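Local coordinates for copper homeostasis operon regulatory protein (PDB 3AAI) that probably represses transcription of a copper homeostasis operon by binding its regulatory DNA, as a metal-responsive, all-helical dimer of the CsoR family, at residues Gly25-Glu28 with Gly29-Arg32; Val42-Leu45 with Lys46-Ala50; Lys49-Glu52 with Gly53-Arg57. One frame throughout, in Å; residues are numbered along the deposited sequence.

How the contacts relate
From the N terminus, contact 1 (Gly25-Glu28 with Gly29-Arg32) comes first, on helix 10-34; contacts 2 and 3 follow on helix 41-69. Each joins adjoining turns of one helix, so none closes a long loop. Contact 1 ends before contact 2 opens, and contact 3 begins on Lys49 and Ala50, where contact 2 ends. The two helices meet between the contacts: His26 NE2 lies 2.6 Å from Gln47 OE1, a probable hydrogen bond, and Ile30 CD1 packs 3.7 Å from Val51 CG2. Contact 1 thus faces both others across the helix pair, and all three also touch the second subunit.

Contact 1: Gly25-Glu28 with Gly29-Arg32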
ATOM      1  N   GLY A  25     -17.196  10.279 -11.142  1.00 27.43           N
ATOM      2  CA  GLY A  25     -17.870  11.512 -10.760  1.00 34.64           C
ATOM      3  C   GLY A  25     -17.146  12.147  -9.574  1.00 30.83           C
ATOM      4  O   GLY A  25     -16.984  13.363  -9.508  1.00 32.53           O
ATOM      5  N   HIS A  26     -16.708  11.314  -8.634  1.00 27.60           N
ATOM      6  CA  HIS A  26     -15.977  11.781  -7.454  1.00 29.68           C
ATOM      7  C   HIS A  26     -14.650  12.392  -7.911  1.00 31.06           C
ATOM      8  O   HIS A  26     -14.228  13.449  -7.431  1.00 28.94           O
ATOM      9  CB  HIS A  26     -15.707  10.599  -6.514  1.00 31.41           C
ATOM     10  CG  HIS A  26     -15.314  10.994  -5.124  1.00 26.77           C
ATOM     11  ND1 HIS A  26     -15.312  10.102  -4.073  1.00 32.32           N
ATOM     12  CD2 HIS A  26     -14.908  12.180  -4.609  1.00 31.34           C
ATOM     13  CE1 HIS A  26     -14.922  10.721  -2.972  1.00 26.32           C
ATOM     14  NE2 HIS A  26     -14.671  11.983  -3.271  1.00 29.12           N
ATOM     15  N   LEU A  27     -14.000  11.727  -8.859  1.00 29.30           N
ATOM     16  CA  LEU A  27     -12.723  12.195  -9.379  1.00 31.77           C
ATOM     17  C   LEU A  27     -12.844  13.596  -9.977  1.00 29.27           C
ATOM     18  O   LEU A  27     -11.953  14.433  -9.799  1.00 29.46           O
ATOM     19  CB  LEU A  27     -12.194  11.206 -10.429  1.00 32.52           C
ATOM     20  CG  LEU A  27     -10.693  11.218 -10.721  1.00 46.87           C
ATOM     21  CD1 LEU A  27      -9.912  11.210  -9.407  1.00 44.93           C
ATOM     22  CD2 LEU A  27     -10.328   9.986 -11.570  1.00 44.07           C
ATOM     23  N   GLU A  28     -13.942  13.863 -10.679  1.00 25.88           N
ATOM     24  CA  GLU A  28     -14.145  15.186 -11.266  1.00 33.19           C
ATOM     25  C   GLU A  28     -14.314  16.239 -10.174  1.00 31.78           C
ATOM     26  O   GLU A  28     -14.015  17.417 -10.381  1.00 29.71           O
ATOM     27  CB  GLU A  28     -15.377  15.200 -12.172  1.00 38.47           C
ATOM     28  CG  GLU A  28     -15.274  14.270 -13.348  1.00 48.01           C
ATOM     29  CD  GLU A  28     -16.377  14.495 -14.357  1.00 52.04           C
ATOM     30  OE1 GLU A  28     -16.488  15.632 -14.865  1.00 50.96           O
ATOM     31  OE2 GLU A  28     -17.128  13.535 -14.639  1.00 58.56           O
ATOM     32  N   GLY A  29     -14.813  15.813  -9.018  1.00 29.74           N
ATOM     33  CA  GLY A  29     -14.975  16.740  -7.913  1.00 29.58           C
ATOM     34  C   GLY A  29     -13.612  17.193  -7.414  1.00 26.23           C
ATOM     35  O   GLY A  29     -13.434  18.345  -7.027  1.00 29.93           O
ATOM     36  N   ILE A  30     -12.641  16.285  -7.421  1.00 28.41           N
ATOM     37  CA  ILE A  30     -11.302  16.634  -6.962  1.00 29.62           C
ATOM     38  C   ILE A  30     -10.690  17.596  -7.979  1.00 30.53           C
ATOM     39  O   ILE A  30      -9.946  18.521  -7.628  1.00 31.51           O
ATOM     40  CB  ILE A  30     -10.419  15.377  -6.814  1.00 28.42           C
ATOM     41  CG1 ILE A  30     -11.086  14.400  -5.835  1.00 28.90           C
ATOM     42  CG2 ILE A  30      -9.026  15.771  -6.313  1.00 26.47           C
ATOM     43  CD1 ILE A  30     -10.267  13.161  -5.527  1.00 29.19           C
ATOM     44  N   LEU A  31     -11.025  17.366  -9.243  1.00 32.89           N
ATOM     45  CA  LEU A  31     -10.569  18.205 -10.335  1.00 33.92           C
ATOM     46  C   LEU A  31     -11.083  19.626 -10.149  1.00 34.83           C
ATOM     47  O   LEU A  31     -10.342  20.587 -10.359  1.00 35.69           O
ATOM     48  CB  LEU A  31     -11.073  17.652 -11.667  1.00 37.18           C
ATOM     49  CG  LEU A  31     -10.199  16.604 -12.351  1.00 36.88           C
ATOM     50  CD1 LEU A  31     -10.942  16.015 -13.538  1.00 35.13           C
ATOM     51  CD2 LEU A  31      -8.897  17.263 -12.806  1.00 41.96           C
ATOM     52  N   ARG A  32     -12.348  19.763  -9.752  1.00 32.77           N
ATOM     53  CA  ARG A  32     -12.930  21.091  -9.546  1.00 30.03           C
ATOM     54  C   ARG A  32     -12.258  21.786  -8.362  1.00 32.92           C
ATOM     55  O   ARG A  32     -12.015  22.991  -8.397  1.00 33.25           O
ATOM     56  CB  ARG A  32     -14.440  21.006  -9.287  1.00 35.10           C
ATOM     57  CG  ARG A  32     -15.177  22.302  -9.615  1.00 35.41           C
ATOM     58  CD  ARG A  32     -16.664  22.216  -9.323  1.00 38.88           C
ATOM     59  NE  ARG A  32     -16.951  22.593  -7.948  1.00 53.42           N
ATOM     60  CZ  ARG A  32     -17.286  23.820  -7.567  1.00 45.07           C
ATOM     61  NH1 ARG A  32     -17.393  24.792  -8.463  1.00 49.84           N
ATOM     62  NH2 ARG A  32     -17.487  24.078  -6.286  1.00 47.65           N
TER
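Leu27 and Ile30 meet one turn apart on helix 10-34, and Ile30 can be followed outward. Its CB rests 3.5 Å from Leu27 O. CG1, set beside its own backbone N (chi1 -58°), passes 3.7 Å from His26 O, and the extended end carries CD1 to 4.4 Å from Leu27 CD1, a loose apolar touch. Beyond the two segments, the Ile30 side chain packs on Gln47 and Leu48 of helix 41-69.

The backbone beneath is helical. Leu31 N donates to Leu27 O at 3.1 Å, and Arg32 N to Glu28 O at 2.9 Å. At Gly29 the pattern slackens: its N makes two weak bonds, to Gly25 O at 3.3 Å and to His26 O, which also takes the i+4 bond from Ile30 N. Leu31 returns over the preceding turn, its CD1 4.0 Å from Glu28 CA.

The polar tips turn to other partners: Glu28 OE2 forms a salt bridge with Lys24, and His26 NE2 bonds to Gln47. The chemistry therefore divides, with Leu27, Ile30 and Leu31 giving apolar surface to the helix pair and the second subunit, while main-chain bonds carry the turn itself.

Contact 2: Val42-Leu45 with Lys46-Ala50; sequences VDVL and KQLKA
Four successive, fairly straight i to i+4 bonds tie Val42-Leu45 to Lys46-Ala50 as regular alpha helix, from Lys46 N to Val42 O at 3.0 Å through to Lys49 N to Leu45 O. On one flank Val44 and Leu48 lie side by side and point the same way; CG1 of Val44 sits 4.1 Å from CD1 of Leu48, whose CG also rests 3.3 Å from Val44 O. Lys46 runs alongside Val42 in the same manner, its extended chain bringing CE to 4.2 Å from Val42 CG1 before NZ reaches a salt bridge with Glu89 of the second subunit.

Gln47 is folded instead of extended. With CG beside its own backbone N, that carbon lies 3.1 Å from Asp43 O; the bend at chi2 (-65°) then turns the amide toward Asp43, with NE2 3.5 Å from Asp43 OD1 and the amide and carboxylate planes almost perpendicular, 88° apart. Replacing Gln47 by an alanine removes the amide, which would probably leave His26 NE2 of helix 10-34 without its OE1 acceptor and the imidazole freer to turn.

Leu45 and Leu48 meanwhile pack on Val62 and Gly59 of the second subunit. Such a helix, with Val44, Leu45 and Leu48 giving apolar surface and polar groups such as Gln47 and Lys46 adding specific bonds to its neighbours, fits the four-helix bundle of this dimeric repressor.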
ATOM      1  N   VAL A  42      -5.530  19.181   2.876  1.00 43.45           N
ATOM      2  CA  VAL A  42      -5.973  18.042   3.656  1.00 41.12           C
ATOM      3  C   VAL A  42      -7.267  17.433   3.125  1.00 41.67           C
ATOM      4  O   VAL A  42      -7.421  16.210   3.121  1.00 35.77           O
ATOM      5  CB  VAL A  42      -6.165  18.423   5.141  1.00 47.76           C
ATOM      6  CG1 VAL A  42      -6.685  17.226   5.922  1.00 43.45           C
ATOM      7  CG2 VAL A  42      -4.846  18.891   5.726  1.00 53.46           C
ATOM      8  N   ASP A  43      -8.198  18.274   2.681  1.00 41.59           N
ATOM      9  CA  ASP A  43      -9.457  17.754   2.154  1.00 42.33           C
ATOM     10  C   ASP A  43      -9.184  17.052   0.831  1.00 36.98           C
ATOM     11  O   ASP A  43      -9.764  16.008   0.542  1.00 38.25           O
ATOM     12  CB  ASP A  43     -10.486  18.876   1.953  1.00 45.00           C
ATOM     13  CG  ASP A  43     -11.891  18.335   1.645  1.00 59.99           C
ATOM     14  OD1 ASP A  43     -12.302  17.339   2.281  1.00 66.75           O
ATOM     15  OD2 ASP A  43     -12.591  18.905   0.784  1.00 57.34           O
ATOM     16  N   VAL A  44      -8.297  17.629   0.031  1.00 32.10           N
ATOM     17  CA  VAL A  44      -7.943  17.028  -1.246  1.00 33.73           C
ATOM     18  C   VAL A  44      -7.296  15.663  -1.011  1.00 34.17           C
ATOM     19  O   VAL A  44      -7.576  14.706  -1.739  1.00 32.46           O
ATOM     20  CB  VAL A  44      -6.977  17.929  -2.051  1.00 31.40           C
ATOM     21  CG1 VAL A  44      -6.400  17.156  -3.243  1.00 38.55           C
ATOM     22  CG2 VAL A  44      -7.724  19.143  -2.564  1.00 30.84           C
ATOM     23  N   LEU A  45      -6.433  15.567   0.002  1.00 33.83           N
ATOM     24  CA  LEU A  45      -5.783  14.292   0.308  1.00 31.50           C
ATOM     25  C   LEU A  45      -6.839  13.277   0.726  1.00 30.76           C
ATOM     26  O   LEU A  45      -6.784  12.107   0.335  1.00 33.10           O
ATOM     27  CB  LEU A  45      -4.747  14.451   1.427  1.00 37.78           C
ATOM     28  CG  LEU A  45      -3.502  15.272   1.078  1.00 45.38           C
ATOM     29  CD1 LEU A  45      -2.561  15.302   2.283  1.00 41.46           C
ATOM     30  CD2 LEU A  45      -2.803  14.669  -0.146  1.00 31.70           C
ATOM     31  N   LYS A  46      -7.807  13.732   1.514  1.00 32.32           N
ATOM     32  CA  LYS A  46      -8.885  12.856   1.960  1.00 33.89           C
ATOM     33  C   LYS A  46      -9.780  12.414   0.808  1.00 28.29           C
ATOM     34  O   LYS A  46     -10.213  11.262   0.760  1.00 33.17           O
ATOM     35  CB  LYS A  46      -9.737  13.548   3.025  1.00 33.25           C
ATOM     36  CG  LYS A  46      -9.066  13.624   4.393  1.00 43.50           C
ATOM     37  CD  LYS A  46     -10.041  14.118   5.449  1.00 43.43           C
ATOM     38  CE  LYS A  46      -9.386  14.189   6.812  1.00 50.73           C
ATOM     39  NZ  LYS A  46     -10.331  14.708   7.836  1.00 49.42           N
ATOM     40  N   GLN A  47     -10.080  13.328  -0.110  1.00 28.12           N
ATOM     41  CA  GLN A  47     -10.929  12.969  -1.247  1.00 34.16           C
ATOM     42  C   GLN A  47     -10.202  11.913  -2.093  1.00 31.59           C
ATOM     43  O   GLN A  47     -10.800  10.919  -2.512  1.00 28.53           O
ATOM     44  CB  GLN A  47     -11.248  14.202  -2.106  1.00 26.73           C
ATOM     45  CG  GLN A  47     -12.086  15.292  -1.419  1.00 33.50           C
ATOM     46  CD  GLN A  47     -13.498  14.841  -1.054  1.00 39.24           C
ATOM     47  OE1 GLN A  47     -14.009  13.846  -1.577  1.00 27.55           O
ATOM     48  NE2 GLN A  47     -14.139  15.584  -0.164  1.00 36.30           N
ATOM     49  N   LEU A  48      -8.910  12.128  -2.328  1.00 28.10           N
ATOM     50  CA  LEU A  48      -8.112  11.196  -3.119  1.00 27.60           C
ATOM     51  C   LEU A  48      -8.116   9.804  -2.502  1.00 33.11           C
ATOM     52  O   LEU A  48      -8.291   8.801  -3.201  1.00 31.86           O
ATOM     53  CB  LEU A  48      -6.670  11.692  -3.238  1.00 28.92           C
ATOM     54  CG  LEU A  48      -6.439  12.848  -4.204  1.00 29.04           C
ATOM     55  CD1 LEU A  48      -5.027  13.385  -4.020  1.00 30.78           C
ATOM     56  CD2 LEU A  48      -6.681  12.377  -5.640  1.00 30.40           C
ATOM     57  N   LYS A  49      -7.923   9.747  -1.187  1.00 33.19           N
ATOM     58  CA  LYS A  49      -7.910   8.474  -0.489  1.00 30.09           C
ATOM     59  C   LYS A  49      -9.279   7.818  -0.562  1.00 34.39           C
ATOM     60  O   LYS A  49      -9.386   6.589  -0.588  1.00 29.69           O
ATOM     61  CB  LYS A  49      -7.483   8.659   0.973  1.00 38.82           C
ATOM     62  CG  LYS A  49      -6.014   9.021   1.139  1.00 53.03           C
ATOM     63  CD  LYS A  49      -5.110   7.947   0.538  1.00 58.16           C
ATOM     64  CE  LYS A  49      -3.667   8.420   0.416  1.00 62.99           C
ATOM     65  NZ  LYS A  49      -3.059   8.741   1.736  1.00 67.36           N
ATOM     66  N   ALA A  50     -10.323   8.643  -0.591  1.00 30.33           N
ATOM     67  CA  ALA A  50     -11.691   8.150  -0.672  1.00 29.47           C
ATOM     68  C   ALA A  50     -11.906   7.514  -2.048  1.00 29.81           C
ATOM     69  O   ALA A  50     -12.479   6.430  -2.157  1.00 33.56           O
ATOM     70  CB  ALA A  50     -12.692   9.310  -0.444  1.00 23.87           C
TER

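Contact 3: Lys49-Glu52 with Gly53-Arg57; sequences KAVE and GALDR
Val51 and Leu55, one turn apart, make the apolar touch of this contact: CG1 of Val51 stands 4.3 Å from CD1 of Leu55. The leucine lies back over the carbonyl one turn earlier, with CG 3.2 Å from Val51 O, because chi1 of -63° places CG beside its own backbone N. Ala54 sets CB 3.6 Å from the same oxygen. Asp56 bends back likewise, its CG 3.4 Å from Glu52 O, the acceptor of its own backbone N.

Behind these side chains stands the i to i+4 ladder. Its bonds run from Gly53 N to Lys49 O through to Asp56 N to Glu52 O, with N-H...O angles between 142° and 158°.

Ala50 O has two donors. Ala54 N reaches it at 3.1 Å, and a water donates to it at 2.7 Å while accepting from Arg57 NH1 at 2.9 Å. That water lies in the guanidinium plane, at its edge. Gly53 O and Ala54 CA lie over one face of the group, offset toward its rim, so the arginine folds back along its helix and is linked through the water to Ala50 O, about two turns earlier.

Further out, Val51 packs on His26 and Ile30, and Leu55 on Leu20, of helix 10-34. Val51 and Leu55 also meet Leu55 and Val51 of the second subunit, a reciprocal pairing characteristic of a symmetric dimer interface.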
ATOM      1  N   LYS A  49      -7.923   9.747  -1.187  1.00 33.19           N
ATOM      2  CA  LYS A  49      -7.910   8.474  -0.489  1.00 30.09           C
ATOM      3  C   LYS A  49      -9.279   7.818  -0.562  1.00 34.39           C
ATOM      4  O   LYS A  49      -9.386   6.589  -0.588  1.00 29.69           O
ATOM      5  CB  LYS A  49      -7.483   8.659   0.973  1.00 38.82           C
ATOM      6  CG  LYS A  49      -6.014   9.021   1.139  1.00 53.03           C
ATOM      7  CD  LYS A  49      -5.110   7.947   0.538  1.00 58.16           C
ATOM      8  CE  LYS A  49      -3.667   8.420   0.416  1.00 62.99           C
ATOM      9  NZ  LYS A  49      -3.059   8.741   1.736  1.00 67.36           N
ATOM     10  N   ALA A  50     -10.323   8.643  -0.591  1.00 30.33           N
ATOM     11  CA  ALA A  50     -11.691   8.150  -0.672  1.00 29.47           C
ATOM     12  C   ALA A  50     -11.906   7.514  -2.048  1.00 29.81           C
ATOM     13  O   ALA A  50     -12.479   6.430  -2.157  1.00 33.56           O
ATOM     14  CB  ALA A  50     -12.692   9.310  -0.444  1.00 23.87           C
ATOM     15  N   VAL A  51     -11.451   8.192  -3.096  1.00 30.24           N
ATOM     16  CA  VAL A  51     -11.580   7.663  -4.447  1.00 34.57           C
ATOM     17  C   VAL A  51     -10.753   6.385  -4.566  1.00 32.79           C
ATOM     18  O   VAL A  51     -11.192   5.408  -5.179  1.00 33.47           O
ATOM     19  CB  VAL A  51     -11.111   8.689  -5.502  1.00 37.61           C
ATOM     20  CG1 VAL A  51     -11.079   8.049  -6.893  1.00 34.42           C
ATOM     21  CG2 VAL A  51     -12.067   9.880  -5.511  1.00 33.81           C
ATOM     22  N   GLU A  52      -9.565   6.389  -3.970  1.00 29.78           N
ATOM     23  CA  GLU A  52      -8.708   5.208  -4.013  1.00 35.88           C
ATOM     24  C   GLU A  52      -9.422   4.042  -3.343  1.00 34.54           C
ATOM     25  O   GLU A  52      -9.312   2.899  -3.788  1.00 29.55           O
ATOM     26  CB  GLU A  52      -7.373   5.475  -3.304  1.00 37.97           C
ATOM     27  CG  GLU A  52      -6.577   6.612  -3.922  1.00 54.13           C
ATOM     28  CD  GLU A  52      -5.189   6.764  -3.328  1.00 60.80           C
ATOM     29  OE1 GLU A  52      -5.064   6.817  -2.085  1.00 62.05           O
ATOM     30  OE2 GLU A  52      -4.221   6.840  -4.111  1.00 61.18           O
ATOM     31  N   GLY A  53     -10.169   4.338  -2.279  1.00 36.78           N
ATOM     32  CA  GLY A  53     -10.907   3.299  -1.576  1.00 30.06           C
ATOM     33  C   GLY A  53     -12.027   2.710  -2.421  1.00 35.19           C
ATOM     34  O   GLY A  53     -12.266   1.501  -2.403  1.00 32.99           O
ATOM     35  N   ALA A  54     -12.727   3.560  -3.167  1.00 26.60           N
ATOM     36  CA  ALA A  54     -13.811   3.087  -4.014  1.00 34.78           C
ATOM     37  C   ALA A  54     -13.254   2.179  -5.121  1.00 33.57           C
ATOM     38  O   ALA A  54     -13.874   1.184  -5.490  1.00 32.52           O
ATOM     39  CB  ALA A  54     -14.560   4.275  -4.617  1.00 32.94           C
ATOM     40  N   LEU A  55     -12.083   2.531  -5.643  1.00 27.56           N
ATOM     41  CA  LEU A  55     -11.444   1.745  -6.693  1.00 32.36           C
ATOM     42  C   LEU A  55     -11.053   0.389  -6.122  1.00 30.06           C
ATOM     43  O   LEU A  55     -11.276  -0.646  -6.752  1.00 36.39           O
ATOM     44  CB  LEU A  55     -10.207   2.477  -7.232  1.00 26.55           C
ATOM     45  CG  LEU A  55     -10.475   3.832  -7.899  1.00 38.11           C
ATOM     46  CD1 LEU A  55      -9.156   4.467  -8.305  1.00 40.22           C
ATOM     47  CD2 LEU A  55     -11.376   3.656  -9.116  1.00 31.02           C
ATOM     48  N   ASP A  56     -10.487   0.403  -4.919  1.00 33.54           N
ATOM     49  CA  ASP A  56     -10.084  -0.816  -4.219  1.00 32.84           C
ATOM     50  C   ASP A  56     -11.265  -1.767  -4.032  1.00 37.18           C
ATOM     51  O   ASP A  56     -11.129  -2.976  -4.224  1.00 34.79           O
ATOM     52  CB  ASP A  56      -9.511  -0.470  -2.846  1.00 44.29           C
ATOM     53  CG  ASP A  56      -8.031  -0.163  -2.891  1.00 52.61           C
ATOM     54  OD1 ASP A  56      -7.524   0.452  -1.929  1.00 58.64           O
ATOM     55  OD2 ASP A  56      -7.374  -0.548  -3.882  1.00 64.92           O
ATOM     56  N   ARG A  57     -12.419  -1.225  -3.646  1.00 33.13           N
ATOM     57  CA  ARG A  57     -13.610  -2.050  -3.447  1.00 35.96           C
ATOM     58  C   ARG A  57     -14.067  -2.716  -4.746  1.00 37.14           C
ATOM     59  O   ARG A  57     -14.593  -3.831  -4.731  1.00 33.26           O
ATOM     60  CB  ARG A  57     -14.753  -1.219  -2.849  1.00 38.01           C
ATOM     61  CG  ARG A  57     -14.509  -0.828  -1.393  1.00 47.34           C
ATOM     62  CD  ARG A  57     -15.772  -0.295  -0.729  1.00 53.06           C
ATOM     63  NE  ARG A  57     -16.138   1.041  -1.195  1.00 51.63           N
ATOM     64  CZ  ARG A  57     -15.483   2.153  -0.874  1.00 55.68           C
ATOM     65  NH1 ARG A  57     -15.894   3.323  -1.347  1.00 54.05           N
ATOM     66  NH2 ARG A  57     -14.423   2.099  -0.078  1.00 47.85           N
TER
HETATM   67  O   HOH W   1     -14.092   5.385  -0.252  1.00 43.27           O